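Local coordinates for adenine phosphoribosyltransferase, putative (Trypanosoma brucei brucei, PDB 5VN4), which probably catalyses the salvage of adenine, transferring the 5-phosphoribosyl group of PRPP to the base to give AMP and pyrophosphate, at residues I120-E128 against A158-L169; L177-F188 against V206-L217. All coordinates share one frame; numbering follows the deposited sequence.

Interaction 1: residues I120-E128 against A158-L169; sequences IKSEPYTKE and ATGGTMLAGVQL. With HSX (5-O-phosphono-alpha-D-ribofuranose), chain D; ADE (adenine), chain C; PPV (pyrophosphate), chain E.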
loop_
_atom_site.group_PDB
_atom_site.type_symbol
_atom_site.label_atom_id
_atom_site.label_comp_id
_atom_site.label_asym_id
_atom_site.label_seq_id
_atom_site.Cartn_x
_atom_site.Cartn_y
_atom_site.Cartn_z
ATOM N N ILE A 120 -11.066 3.731 15.724
ATOM C CA ILE A 120 -10.474 3.328 16.996
ATOM C C ILE A 120 -8.983 3.618 16.923
ATOM O O ILE A 120 -8.334 3.277 15.931
ATOM C CB ILE A 120 -10.695 1.827 17.249
ATOM C CG1 ILE A 120 -12.164 1.438 17.078
ATOM C CG2 ILE A 120 -10.160 1.433 18.624
ATOM C CD1 ILE A 120 -12.355 -0.055 17.035
ATOM N N LYS A 121 -8.431 4.223 17.972
ATOM C CA LYS A 121 -7.008 4.537 18.021
ATOM C C LYS A 121 -6.290 3.635 19.017
ATOM O O LYS A 121 -6.804 3.355 20.108
ATOM C CB LYS A 121 -6.771 6.007 18.385
ATOM C CG LYS A 121 -7.155 6.394 19.796
ATOM C CD LYS A 121 -6.690 7.809 20.119
ATOM C CE LYS A 121 -7.210 8.276 21.472
ATOM N NZ LYS A 121 -6.721 9.639 21.832
ATOM N N SER A 122 -5.104 3.174 18.630
ATOM C CA SER A 122 -4.248 2.377 19.496
ATOM C C SER A 122 -3.565 3.275 20.527
ATOM O O SER A 122 -3.705 4.499 20.518
ATOM C CB SER A 122 -3.182 1.672 18.660
ATOM O OG SER A 122 -2.192 2.595 18.226
ATOM N N GLU A 123 -2.791 2.660 21.420
ATOM C CA GLU A 123 -1.832 3.428 22.194
ATOM C C GLU A 123 -0.719 3.934 21.275
ATOM O O GLU A 123 -0.475 3.365 20.207
ATOM C CB GLU A 123 -1.212 2.540 23.265
ATOM C CG GLU A 123 -2.192 2.082 24.315
ATOM C CD GLU A 123 -2.622 3.209 25.230
ATOM O OE1 GLU A 123 -1.800 4.114 25.485
ATOM O OE2 GLU A 123 -3.783 3.191 25.689
ATOM N N PRO A 124 -0.019 4.998 21.667
ATOM C CA PRO A 124 1.108 5.461 20.844
ATOM C C PRO A 124 2.105 4.337 20.594
ATOM O O PRO A 124 2.449 3.569 21.499
ATOM C CB PRO A 124 1.719 6.586 21.690
ATOM C CG PRO A 124 0.566 7.091 22.510
ATOM C CD PRO A 124 -0.215 5.850 22.855
ATOM N N TYR A 125 2.548 4.214 19.348
ATOM C CA TYR A 125 3.387 3.091 18.957
ATOM C C TYR A 125 4.869 3.450 19.022
ATOM O O TYR A 125 5.259 4.613 19.144
ATOM C CB TYR A 125 3.003 2.546 17.575
ATOM C CG TYR A 125 3.117 3.512 16.409
ATOM C CD1 TYR A 125 4.357 3.890 15.899
ATOM C CD2 TYR A 125 1.978 4.008 15.787
ATOM C CE1 TYR A 125 4.454 4.757 14.813
ATOM C CE2 TYR A 125 2.063 4.870 14.711
ATOM C CZ TYR A 125 3.301 5.243 14.226
ATOM O OH TYR A 125 3.374 6.098 13.147
ATOM N N THR A 126 5.695 2.410 18.959
ATOM C CA THR A 126 7.127 2.546 18.757
ATOM C C THR A 126 7.540 1.606 17.631
ATOM O O THR A 126 6.835 0.643 17.312
ATOM C CB THR A 126 7.916 2.239 20.041
ATOM O OG1 THR A 126 7.719 0.871 20.421
ATOM C CG2 THR A 126 7.463 3.148 21.189
ATOM N N LYS A 127 8.678 1.912 17.005
ATOM C CA LYS A 127 9.263 1.069 15.968
ATOM C C LYS A 127 10.758 0.964 16.231
ATOM O O LYS A 127 11.308 1.705 17.049
ATOM C CB LYS A 127 9.034 1.649 14.559
ATOM C CG LYS A 127 7.574 1.859 14.144
ATOM C CD LYS A 127 7.533 2.560 12.787
ATOM C CE LYS A 127 6.135 2.610 12.177
ATOM N NZ LYS A 127 5.681 1.286 11.675
ATOM N N GLU A 128 11.436 0.070 15.492
ATOM C CA GLU A 128 12.890 -0.046 15.627
ATOM C C GLU A 128 13.559 1.324 15.573
ATOM O O GLU A 128 14.517 1.595 16.313
ATOM C CB GLU A 128 13.461 -0.962 14.531
ATOM C CG GLU A 128 14.963 -1.247 14.700
ATOM C CD GLU A 128 15.615 -1.999 13.540
ATOM O OE1 GLU A 128 14.953 -2.280 12.522
ATOM O OE2 GLU A 128 16.819 -2.312 13.646
ATOM N N ALA A 158 10.205 -6.030 13.352
ATOM C CA ALA A 158 11.488 -5.753 13.973
ATOM C C ALA A 158 11.273 -5.817 15.480
ATOM O O ALA A 158 11.266 -6.922 16.049
ATOM C CB ALA A 158 12.060 -4.431 13.444
ATOM N N THR A 159 11.058 -4.689 16.162
ATOM C CA THR A 159 10.780 -4.733 17.594
ATOM C C THR A 159 9.396 -5.287 17.907
ATOM O O THR A 159 9.141 -5.662 19.059
ATOM C CB THR A 159 10.862 -3.338 18.215
ATOM O OG1 THR A 159 9.787 -2.519 17.721
ATOM C CG2 THR A 159 12.193 -2.684 17.938
ATOM N N GLY A 160 8.486 -5.328 16.936
ATOM C CA GLY A 160 7.123 -5.725 17.219
ATOM C C GLY A 160 6.250 -4.625 17.775
ATOM O O GLY A 160 5.085 -4.891 18.110
ATOM N N GLY A 161 6.758 -3.394 17.862
ATOM C CA GLY A 161 5.922 -2.290 18.310
ATOM C C GLY A 161 4.753 -2.017 17.382
ATOM O O GLY A 161 3.632 -1.769 17.832
ATOM N N THR A 162 4.990 -2.055 16.075
ATOM C CA THR A 162 3.890 -1.829 15.144
ATOM C C THR A 162 2.844 -2.927 15.279
ATOM O O THR A 162 1.642 -2.647 15.365
ATOM C CB THR A 162 4.421 -1.726 13.710
ATOM O OG1 THR A 162 5.399 -0.677 13.649
ATOM C CG2 THR A 162 3.279 -1.427 12.723
ATOM N N MET A 163 3.286 -4.183 15.336
ATOM C CA MET A 163 2.335 -5.279 15.505
ATOM C C MET A 163 1.533 -5.133 16.790
ATOM O O MET A 163 0.335 -5.437 16.809
ATOM C CB MET A 163 3.030 -6.643 15.435
ATOM C CG MET A 163 3.232 -7.159 14.025
ATOM S SD MET A 163 1.654 -7.460 13.192
ATOM C CE MET A 163 2.272 -7.554 11.495
ATOM N N LEU A 164 2.170 -4.667 17.873
ATOM C CA LEU A 164 1.448 -4.447 19.123
ATOM C C LEU A 164 0.287 -3.479 18.928
ATOM O O LEU A 164 -0.806 -3.694 19.464
ATOM C CB LEU A 164 2.412 -3.924 20.191
ATOM C CG LEU A 164 1.761 -3.507 21.513
ATOM C CD1 LEU A 164 1.065 -4.693 22.193
ATOM C CD2 LEU A 164 2.779 -2.860 22.455
ATOM N N ALA A 165 0.506 -2.402 18.172
ATOM C CA ALA A 165 -0.576 -1.466 17.897
ATOM C C ALA A 165 -1.727 -2.157 17.170
ATOM O O ALA A 165 -2.902 -1.922 17.480
ATOM C CB ALA A 165 -0.041 -0.288 17.086
ATOM N N GLY A 166 -1.409 -3.031 16.212
ATOM C CA GLY A 166 -2.454 -3.787 15.544
ATOM C C GLY A 166 -3.169 -4.738 16.482
ATOM O O GLY A 166 -4.397 -4.856 16.432
ATOM N N VAL A 167 -2.417 -5.408 17.365
ATOM C CA VAL A 167 -3.030 -6.298 18.351
ATOM C C VAL A 167 -3.998 -5.530 19.241
ATOM O O VAL A 167 -5.095 -6.010 19.543
ATOM C CB VAL A 167 -1.946 -7.026 19.174
ATOM C CG1 VAL A 167 -2.568 -7.815 20.330
ATOM C CG2 VAL A 167 -1.124 -7.952 18.285
ATOM N N GLN A 168 -3.617 -4.321 19.663
ATOM C CA GLN A 168 -4.512 -3.499 20.479
ATOM C C GLN A 168 -5.816 -3.206 19.749
ATOM O O GLN A 168 -6.897 -3.248 20.351
ATOM C CB GLN A 168 -3.809 -2.203 20.884
ATOM C CG GLN A 168 -2.667 -2.445 21.855
ATOM C CD GLN A 168 -1.748 -1.253 22.040
ATOM O OE1 GLN A 168 -1.766 -0.310 21.253
ATOM N NE2 GLN A 168 -0.918 -1.300 23.090
ATOM N N LEU A 169 -5.745 -2.930 18.443
ATOM C CA LEU A 169 -6.947 -2.625 17.673
ATOM C C LEU A 169 -7.806 -3.869 17.457
ATOM O O LEU A 169 -9.041 -3.788 17.501
ATOM C CB LEU A 169 -6.554 -1.984 16.344
ATOM C CG LEU A 169 -5.865 -0.623 16.458
ATOM C CD1 LEU A 169 -5.310 -0.196 15.099
ATOM C CD2 LEU A 169 -6.816 0.441 17.013
HETATM C C1 HSX D . 8.324 -0.034 9.451
HETATM O O4 HSX D . 8.365 -0.372 10.848
HETATM C C2 HSX D . 7.859 -1.318 8.789
HETATM O O2 HSX D . 7.260 -1.076 7.509
HETATM C C3 HSX D . 6.898 -1.888 9.810
HETATM O O3 HSX D . 5.624 -1.218 9.753
HETATM C C4 HSX D . 7.565 -1.520 11.127
HETATM C C5 HSX D . 8.426 -2.650 11.694
HETATM O O5 HSX D . 9.165 -2.196 12.831
HETATM P "P'" HSX D . 8.726 -2.595 14.340
HETATM O O1X HSX D . 7.495 -1.790 14.715
HETATM O O2X HSX D . 8.486 -4.080 14.347
HETATM O O3X HSX D . 9.950 -2.204 15.143
HETATM O O1 HSX D . 7.370 1.015 9.238
HETATM N N9 ADE C . 11.180 -1.301 9.599
HETATM C C8 ADE C . 11.686 -1.473 10.850
HETATM N N7 ADE C . 12.937 -1.878 10.864
HETATM C C5 ADE C . 13.268 -1.984 9.527
HETATM C C6 ADE C . 14.460 -2.373 8.868
HETATM N N6 ADE C . 15.586 -2.745 9.508
HETATM N N1 ADE C . 14.454 -2.363 7.520
HETATM C C2 ADE C . 13.330 -1.997 6.885
HETATM N N3 ADE C . 12.161 -1.609 7.392
HETATM C C4 ADE C . 12.195 -1.631 8.733
HETATM O O11 PPV E . 8.058 3.670 9.358
HETATM P P1 PPV E . 7.097 4.343 8.398
HETATM O O21 PPV E . 7.556 5.703 7.929
HETATM O O31 PPV E . 5.663 4.279 8.878
HETATM O OPP PPV E . 7.151 3.370 7.108
HETATM P P2 PPV E . 6.181 3.210 5.824
HETATM O O12 PPV E . 7.265 2.890 4.827
HETATM O O22 PPV E . 5.254 2.069 6.205
HETATM O O32 PPV E . 5.474 4.512 5.537
HETATM O O HOH W 1 0.698 0.757 20.396
HETATM O O HOH W 2 9.784 -0.399 19.425
#
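L169 meets the end of strand 119-121 chiefly through its CD2 methyl, which lies against the peptide leading from I120 to S122, 3.4 Å from I120 O. The I120 and L169 side chains run antiparallel past one another, I120 CG2 against L169 CD2. S122 follows, its CB set between L169 CG and Q168 OE1. Its hydroxyl lies between the backbone N and the carbonyl carbon (chi1 74°), where S122 OG donates to E123 O at 2.7 Å and also bonds to M137 N, satisfying this buried group without the helix.

Q168, extended beyond CG, lays its amide across E123 with the amide and carboxylate planes almost perpendicular. Q168 OE1 accepts E123 N at 3.1 Å, the N-H arriving from above the carbonyl plane, and a water lies within hydrogen-bonding distance of both Q168 OE1 and E123 O. I120 and K121 of strand 119-121 pair in parallel with a strand of the second subunit, extending the sheet across the interface.

Toward the active site, CB of A165 touches CB of Y125, and T126 O rests on G161 CA at 3.2 Å in a CA-H...O contact. K127 bends at its last torsion, bringing NZ to T162 OG1 at 2.8 Å and to O1 and O4 of the ribose phosphate. The N-terminal turn of helix 161-172 and the preceding loop, as in the PRPP loop of type I phosphoribosyltransferases, surround the phosphate with A158 N, T159 N, T159 OG1, G160 N, T162 N and T162 OG1; E128 N adds a seventh bond, to O3X at 2.7 Å. Both segments thus grip one anion, its charge probably stabilised further by the helix N terminus, while E128 OE1 receives adenine N6 at 3.1 Å and lies 2.6 Å from adenine N7.

Interaction 2: residues L177-F188 against V206-L217; sequences LVEVAGILGLTF and VPFVTLVDETVL
With chi1 at 159°, V180 swings CG1 away from its backbone N and over the middle of the F208 ring, a CH-pi contact 3.6 Å from CG1 to the ring centroid; chi2 at -93° bends E214 so that its carboxylate reaches T187. Between these groups the strands pair in parallel. V180 N donates to P207 O at 3.0 Å and V180 O accepts V209 N at 2.8 Å. The pairing carries on through the corner at I183 and L211-V212, where L211 N and V212 N donate to G182 O and I183 O; G185 N to V212 O follows.

Ahead of the ladder, V206 packs across L177 at about a right angle, and H196 meets the F208 ring edge-to-face. E214 OE1 takes T187 N at 2.8 Å from above the carboxylate plane, while OE2 takes T187 OG1 at 2.7 Å on its syn side; a weak bond from F188 N adds to OE2. D213 forms an Asx turn with T215 and a salt bridge to R28. Apolar packing of V180 on F208 thus marks the start of the pairing; beyond its other end E214 ties down the turn at T187-F188, with both oxygens engaged, which fixes the carboxylate's rotation.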
loop_
_atom_site.group_PDB
_atom_site.type_symbol
_atom_site.label_atom_id
_atom_site.label_comp_id
_atom_site.label_asym_id
_atom_site.label_seq_id
_atom_site.Cartn_x
_atom_site.Cartn_y
_atom_site.Cartn_z
ATOM N N LEU A 177 -7.483 -13.239 16.665
ATOM C CA LEU A 177 -6.270 -13.002 15.892
ATOM C C LEU A 177 -5.688 -14.362 15.527
ATOM O O LEU A 177 -5.228 -15.107 16.400
ATOM C CB LEU A 177 -5.280 -12.155 16.689
ATOM C CG LEU A 177 -3.946 -11.853 15.995
ATOM C CD1 LEU A 177 -4.152 -11.199 14.627
ATOM C CD2 LEU A 177 -3.058 -10.985 16.873
ATOM N N VAL A 178 -5.742 -14.699 14.239
ATOM C CA VAL A 178 -5.306 -16.017 13.790
ATOM C C VAL A 178 -3.793 -16.076 13.645
ATOM O O VAL A 178 -3.154 -17.043 14.075
ATOM C CB VAL A 178 -6.028 -16.375 12.479
ATOM C CG1 VAL A 178 -5.542 -17.714 11.937
ATOM C CG2 VAL A 178 -7.533 -16.394 12.695
ATOM N N GLU A 179 -3.196 -15.059 13.031
ATOM C CA GLU A 179 -1.786 -15.108 12.696
ATOM C C GLU A 179 -1.320 -13.694 12.420
ATOM O O GLU A 179 -2.106 -12.825 12.021
ATOM C CB GLU A 179 -1.576 -15.976 11.449
ATOM C CG GLU A 179 -0.151 -16.222 11.051
ATOM C CD GLU A 179 -0.023 -17.444 10.173
ATOM O OE1 GLU A 179 -0.160 -18.567 10.700
ATOM O OE2 GLU A 179 0.217 -17.282 8.963
ATOM N N VAL A 180 -0.025 -13.489 12.632
ATOM C CA VAL A 180 0.697 -12.287 12.248
ATOM C C VAL A 180 1.626 -12.677 11.105
ATOM O O VAL A 180 2.354 -13.671 11.213
ATOM C CB VAL A 180 1.494 -11.771 13.460
ATOM C CG1 VAL A 180 2.638 -10.873 13.040
ATOM C CG2 VAL A 180 0.555 -11.079 14.452
ATOM N N ALA A 181 1.582 -11.918 10.007
ATOM C CA ALA A 181 2.292 -12.264 8.777
ATOM C C ALA A 181 3.212 -11.132 8.336
ATOM O O ALA A 181 2.859 -9.953 8.428
ATOM C CB ALA A 181 1.312 -12.555 7.632
ATOM N N GLY A 182 4.381 -11.502 7.811
ATOM C CA GLY A 182 5.282 -10.535 7.210
ATOM C C GLY A 182 6.222 -11.214 6.236
ATOM O O GLY A 182 6.211 -12.437 6.079
ATOM N N ILE A 183 7.062 -10.407 5.587
ATOM C CA ILE A 183 8.079 -10.976 4.707
ATOM C C ILE A 183 9.482 -10.995 5.307
ATOM O O ILE A 183 10.327 -11.770 4.833
ATOM C CB ILE A 183 8.074 -10.380 3.280
ATOM C CG1 ILE A 183 8.358 -8.869 3.294
ATOM C CG2 ILE A 183 6.758 -10.717 2.588
ATOM C CD1 ILE A 183 8.576 -8.288 1.900
ATOM N N LEU A 184 9.747 -10.195 6.346
ATOM C CA LEU A 184 11.072 -10.130 6.957
ATOM C C LEU A 184 10.913 -9.989 8.462
ATOM O O LEU A 184 10.322 -9.015 8.938
ATOM C CB LEU A 184 11.870 -8.949 6.394
ATOM C CG LEU A 184 13.233 -8.710 7.041
ATOM C CD1 LEU A 184 14.165 -9.892 6.842
ATOM C CD2 LEU A 184 13.845 -7.457 6.478
ATOM N N GLY A 185 11.440 -10.956 9.205
ATOM C CA GLY A 185 11.429 -10.895 10.655
ATOM C C GLY A 185 12.848 -10.808 11.166
ATOM O O GLY A 185 13.691 -11.632 10.794
ATOM N N LEU A 186 13.148 -9.800 11.984
ATOM C CA LEU A 186 14.493 -9.656 12.543
ATOM C C LEU A 186 14.449 -10.354 13.895
ATOM O O LEU A 186 14.142 -9.750 14.926
ATOM C CB LEU A 186 14.875 -8.186 12.642
ATOM C CG LEU A 186 14.786 -7.416 11.311
ATOM C CD1 LEU A 186 15.138 -5.956 11.495
ATOM C CD2 LEU A 186 15.666 -8.050 10.245
ATOM N N THR A 187 14.730 -11.662 13.892
ATOM C CA THR A 187 14.388 -12.468 15.064
ATOM C C THR A 187 15.219 -12.099 16.283
ATOM O O THR A 187 14.764 -12.298 17.412
ATOM C CB THR A 187 14.452 -13.969 14.769
ATOM O OG1 THR A 187 15.811 -14.383 14.606
ATOM C CG2 THR A 187 13.667 -14.303 13.509
ATOM N N PHE A 188 16.416 -11.544 16.080
ATOM C CA PHE A 188 17.236 -11.145 17.219
ATOM C C PHE A 188 16.581 -10.043 18.044
ATOM O O PHE A 188 16.949 -9.856 19.208
ATOM C CB PHE A 188 18.651 -10.744 16.767
ATOM C CG PHE A 188 18.697 -9.543 15.859
ATOM C CD1 PHE A 188 18.833 -8.264 16.378
ATOM C CD2 PHE A 188 18.635 -9.696 14.481
ATOM C CE1 PHE A 188 18.887 -7.155 15.528
ATOM C CE2 PHE A 188 18.690 -8.597 13.633
ATOM C CZ PHE A 188 18.813 -7.325 14.162
ATOM N N VAL A 206 -0.530 -16.868 19.256
ATOM C CA VAL A 206 -0.648 -16.354 17.893
ATOM C C VAL A 206 0.701 -16.532 17.198
ATOM O O VAL A 206 1.679 -15.887 17.599
ATOM C CB VAL A 206 -1.079 -14.884 17.875
ATOM C CG1 VAL A 206 -1.039 -14.348 16.439
ATOM C CG2 VAL A 206 -2.468 -14.736 18.470
ATOM N N PRO A 207 0.796 -17.354 16.158
ATOM C CA PRO A 207 2.074 -17.474 15.441
ATOM C C PRO A 207 2.416 -16.204 14.674
ATOM O O PRO A 207 1.547 -15.549 14.091
ATOM C CB PRO A 207 1.839 -18.644 14.477
ATOM C CG PRO A 207 0.663 -19.394 15.056
ATOM C CD PRO A 207 -0.204 -18.332 15.696
ATOM N N PHE A 208 3.703 -15.852 14.697
ATOM C CA PHE A 208 4.285 -14.884 13.775
ATOM C C PHE A 208 4.939 -15.668 12.647
ATOM O O PHE A 208 5.735 -16.574 12.904
ATOM C CB PHE A 208 5.371 -14.056 14.467
ATOM C CG PHE A 208 4.858 -12.891 15.286
ATOM C CD1 PHE A 208 3.754 -13.009 16.115
ATOM C CD2 PHE A 208 5.539 -11.686 15.263
ATOM C CE1 PHE A 208 3.324 -11.921 16.879
ATOM C CE2 PHE A 208 5.125 -10.599 16.017
ATOM C CZ PHE A 208 4.016 -10.714 16.835
ATOM N N VAL A 209 4.625 -15.309 11.406
ATOM C CA VAL A 209 5.176 -15.971 10.230
ATOM C C VAL A 209 5.813 -14.901 9.353
ATOM O O VAL A 209 5.105 -14.081 8.758
ATOM C CB VAL A 209 4.092 -16.734 9.460
ATOM C CG1 VAL A 209 4.654 -17.305 8.164
ATOM C CG2 VAL A 209 3.481 -17.827 10.337
ATOM N N THR A 210 7.146 -14.885 9.285
ATOM C CA THR A 210 7.855 -13.948 8.424
ATOM C C THR A 210 8.691 -14.754 7.446
ATOM O O THR A 210 9.554 -15.532 7.862
ATOM C CB THR A 210 8.738 -12.985 9.225
ATOM O OG1 THR A 210 9.709 -13.713 9.984
ATOM C CG2 THR A 210 7.900 -12.141 10.174
ATOM N N LEU A 211 8.441 -14.568 6.151
ATOM C CA LEU A 211 8.992 -15.486 5.155
ATOM C C LEU A 211 10.512 -15.594 5.244
ATOM O O LEU A 211 11.059 -16.704 5.258
ATOM C CB LEU A 211 8.547 -15.085 3.748
ATOM C CG LEU A 211 7.038 -15.191 3.524
ATOM C CD1 LEU A 211 6.709 -14.955 2.044
ATOM C CD2 LEU A 211 6.482 -16.530 4.003
ATOM N N VAL A 212 11.217 -14.460 5.282
ATOM C CA VAL A 212 12.657 -14.529 5.503
ATOM C C VAL A 212 13.025 -13.794 6.788
ATOM O O VAL A 212 12.145 -13.297 7.513
ATOM C CB VAL A 212 13.495 -14.121 4.268
ATOM C CG1 VAL A 212 13.229 -15.094 3.120
ATOM C CG2 VAL A 212 13.207 -12.692 3.846
ATOM N N ASP A 213 14.317 -13.766 7.102
ATOM C CA ASP A 213 14.808 -13.289 8.385
ATOM C C ASP A 213 16.098 -12.521 8.148
ATOM O O ASP A 213 16.495 -12.264 7.005
ATOM C CB ASP A 213 14.955 -14.449 9.381
ATOM C CG ASP A 213 15.993 -15.473 8.951
ATOM O OD1 ASP A 213 16.694 -15.233 7.942
ATOM O OD2 ASP A 213 16.117 -16.515 9.636
ATOM N N GLU A 214 16.776 -12.185 9.250
ATOM C CA GLU A 214 17.981 -11.366 9.176
ATOM C C GLU A 214 19.105 -12.009 8.366
ATOM O O GLU A 214 20.025 -11.299 7.940
ATOM C CB GLU A 214 18.477 -11.013 10.585
ATOM C CG GLU A 214 18.766 -12.205 11.495
ATOM C CD GLU A 214 17.577 -12.595 12.365
ATOM O OE1 GLU A 214 16.443 -12.595 11.856
ATOM O OE2 GLU A 214 17.767 -12.904 13.571
ATOM N N THR A 215 19.071 -13.326 8.143
ATOM C CA THR A 215 20.136 -13.936 7.350
ATOM C C THR A 215 20.086 -13.498 5.894
ATOM O O THR A 215 21.075 -13.674 5.177
ATOM C CB THR A 215 20.103 -15.465 7.433
ATOM O OG1 THR A 215 18.953 -15.970 6.746
ATOM C CG2 THR A 215 20.091 -15.934 8.874
ATOM N N VAL A 216 18.958 -12.942 5.438
ATOM C CA VAL A 216 18.880 -12.426 4.074
ATOM C C VAL A 216 19.701 -11.153 3.908
ATOM O O VAL A 216 20.051 -10.788 2.779
ATOM C CB VAL A 216 17.407 -12.233 3.650
ATOM C CG1 VAL A 216 16.869 -10.883 4.119
ATOM C CG2 VAL A 216 17.246 -12.389 2.150
ATOM N N LEU A 217 20.029 -10.475 5.009
ATOM C CA LEU A 217 20.739 -9.194 4.972
ATOM C C LEU A 217 22.252 -9.404 5.103
ATOM O O LEU A 217 22.924 -8.877 5.991
ATOM C CB LEU A 217 20.197 -8.265 6.052
ATOM C CG LEU A 217 18.681 -8.042 6.018
ATOM C CD1 LEU A 217 18.246 -7.085 7.117
ATOM C CD2 LEU A 217 18.225 -7.532 4.659
HETATM O O HOH W 3 16.327 -16.675 12.486
#

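Overall arrangement
The two contacts follow one another along the chain, their centres 16 Å apart, and helix 161-172 of interaction 1 is followed, after a short loop, by strand 176-182 of interaction 2. The helix packs on that strand: M163 SD lies 3.6 Å from V180 CG1, the same methyl that covers F208, and V167 CG2 lies 3.9 Å from L177 CD2. A second junction forms at the adenine, where L186 CD1 is 3.8 Å from E128 OE1 and the L186 side chain is about 4 Å from the base at nearest atoms. Interaction 1 binds the ribose phosphate and supplies E128 and A158 to the adenine pocket; interaction 2, part of the central sheet, adds L186.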